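Local coordinates for aminopeptidase-like protein (Chaetomium thermophilum, PDB 5JM6), which probably acts as a zinc-dependent metalloaminopeptidase of the M18 family, assembling as a dodecamer linked to the Cvt pathway of selective autophagy, at residues G126-I130 with F506-W510. Numbering follows the deposited sequence.
Sequences GIAMI and FLDFW
Ala128 and Leu507 are the residues whose CA atoms lie nearest each other, 5.7 Å apart, where strand segment 127-130 and helix segment 506-510 run nearly antiparallel (161°) with their axes 8.2 Å apart. Strand 127-133 lies inside the large mixed sheet, between strands 330-336 and 386-394, and helix 495-514 packs on one face of it, the helix-on-sheet arrangement of the alpha/beta catalytic domain of zinc exopeptidases such as M18. The side chain of Ile130 is about 12 Å from a bound zinc ion. The methyl of Ala128 points toward the helix and is met by Phe506, Leu507 and Trp510; its nearest neighbour is Trp510 CD1, 3.7 Å from Ala128 CB. Trp510 NE1 is hydrogen-bonded to Arg384 O, which helps fix the turn of that ring. Phe506 has its CG anti to the backbone N (chi1 164°), which lays the ring against the strand backbone, where CE2 lies 3.6 Å from Met129 O and CD2 reaches 4.0 Å from Ile130 CG1. Leu507 brings CD2 against the carbonyl of Ala128, while its CG meets Ile130 CD1 at 4.0 Å, the two side chains crossing at about a right angle. Replacing Phe506 with an alanine would probably open a gap between Ala128, Ile130 and Ile439 of helix 430-443. Backbone hydrogen bonds to Ile330, Leu332 and Phe386 tie the strand into the sheet; helix and strand are held together by buried hydrophobic contact.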
loop_
_atom_site.group_PDB
_atom_site.type_symbol
_atom_site.label_atom_id
_atom_site.label_comp_id
_atom_site.label_asym_id
_atom_site.label_seq_id
_atom_site.Cartn_x
_atom_site.Cartn_y
_atom_site.Cartn_z
ATOM N N GLY A 126 -45.633 45.622 -2.875
ATOM C CA GLY A 126 -44.509 44.709 -2.930
ATOM C C GLY A 126 -43.358 45.176 -3.792
ATOM O O GLY A 126 -43.469 46.141 -4.546
ATOM N N ILE A 127 -42.243 44.468 -3.671
ATOM C CA ILE A 127 -41.050 44.762 -4.441
ATOM C C ILE A 127 -40.724 43.587 -5.352
ATOM O O ILE A 127 -40.734 42.437 -4.920
ATOM C CB ILE A 127 -39.850 45.051 -3.523
ATOM C CG1 ILE A 127 -40.252 46.054 -2.441
ATOM C CG2 ILE A 127 -38.665 45.559 -4.328
ATOM C CD1 ILE A 127 -39.492 45.897 -1.159
ATOM N N ALA A 128 -40.452 43.878 -6.617
ATOM C CA ALA A 128 -39.936 42.866 -7.524
ATOM C C ALA A 128 -38.434 43.084 -7.639
ATOM O O ALA A 128 -37.986 44.065 -8.233
ATOM C CB ALA A 128 -40.613 42.952 -8.883
ATOM N N MET A 129 -37.657 42.174 -7.061
ATOM C CA MET A 129 -36.224 42.401 -6.916
ATOM C C MET A 129 -35.361 41.277 -7.482
ATOM O O MET A 129 -35.714 40.099 -7.411
ATOM C CB MET A 129 -35.874 42.633 -5.439
ATOM C CG MET A 129 -36.500 41.645 -4.462
ATOM S SD MET A 129 -36.048 41.999 -2.749
ATOM C CE MET A 129 -37.658 42.216 -1.993
ATOM N N ILE A 130 -34.229 41.673 -8.056
ATOM C CA ILE A 130 -33.226 40.744 -8.562
ATOM C C ILE A 130 -31.898 40.993 -7.858
ATOM O O ILE A 130 -31.461 42.136 -7.731
ATOM C CB ILE A 130 -33.021 40.889 -10.083
ATOM C CG1 ILE A 130 -34.359 40.814 -10.819
ATOM C CG2 ILE A 130 -32.049 39.832 -10.595
ATOM C CD1 ILE A 130 -34.263 41.181 -12.286
ATOM N N PHE A 506 -39.892 39.513 -15.670
ATOM C CA PHE A 506 -40.189 39.372 -14.250
ATOM C C PHE A 506 -40.547 40.714 -13.610
ATOM O O PHE A 506 -41.599 40.841 -12.983
ATOM C CB PHE A 506 -39.006 38.729 -13.525
ATOM C CG PHE A 506 -39.048 38.887 -12.033
ATOM C CD1 PHE A 506 -39.909 38.124 -11.262
ATOM C CD2 PHE A 506 -38.214 39.794 -11.401
ATOM C CE1 PHE A 506 -39.943 38.272 -9.889
ATOM C CE2 PHE A 506 -38.241 39.945 -10.029
ATOM C CZ PHE A 506 -39.107 39.182 -9.271
ATOM N N LEU A 507 -39.683 41.711 -13.773
ATOM C CA LEU A 507 -39.937 43.021 -13.183
ATOM C C LEU A 507 -41.240 43.620 -13.711
ATOM O O LEU A 507 -41.994 44.234 -12.959
ATOM C CB LEU A 507 -38.765 43.973 -13.448
ATOM C CG LEU A 507 -37.405 43.571 -12.864
ATOM C CD1 LEU A 507 -36.302 44.456 -13.416
ATOM C CD2 LEU A 507 -37.409 43.615 -11.343
ATOM N N ASP A 508 -41.522 43.419 -14.995
ATOM C CA ASP A 508 -42.725 43.995 -15.588
ATOM C C ASP A 508 -43.999 43.238 -15.207
ATOM O O ASP A 508 -45.049 43.851 -15.019
ATOM C CB ASP A 508 -42.601 44.056 -17.116
ATOM C CG ASP A 508 -41.602 45.102 -17.585
ATOM O OD1 ASP A 508 -41.084 45.863 -16.741
ATOM O OD2 ASP A 508 -41.347 45.172 -18.805
ATOM N N PHE A 509 -43.927 41.912 -15.135
ATOM C CA PHE A 509 -45.131 41.116 -14.898
ATOM C C PHE A 509 -45.382 40.594 -13.479
ATOM O O PHE A 509 -46.434 40.002 -13.237
ATOM C CB PHE A 509 -45.144 39.922 -15.851
ATOM C CG PHE A 509 -45.506 40.281 -17.262
ATOM C CD1 PHE A 509 -46.786 40.703 -17.575
ATOM C CD2 PHE A 509 -44.569 40.185 -18.277
ATOM C CE1 PHE A 509 -47.126 41.031 -18.874
ATOM C CE2 PHE A 509 -44.902 40.510 -19.579
ATOM C CZ PHE A 509 -46.182 40.933 -19.878
ATOM N N TRP A 510 -44.455 40.804 -12.547
ATOM C CA TRP A 510 -44.607 40.201 -11.221
ATOM C C TRP A 510 -45.910 40.609 -10.538
ATOM O O TRP A 510 -46.634 39.760 -10.019
ATOM C CB TRP A 510 -43.433 40.553 -10.306
ATOM C CG TRP A 510 -43.804 40.455 -8.855
ATOM C CD1 TRP A 510 -43.902 41.484 -7.965
ATOM C CD2 TRP A 510 -44.164 39.267 -8.135
ATOM N NE1 TRP A 510 -44.283 41.011 -6.732
ATOM C CE2 TRP A 510 -44.452 39.654 -6.811
ATOM C CE3 TRP A 510 -44.264 37.915 -8.480
ATOM C CZ2 TRP A 510 -44.831 38.737 -5.830
ATOM C CZ3 TRP A 510 -44.642 37.007 -7.504
ATOM C CH2 TRP A 510 -44.920 37.423 -6.197
#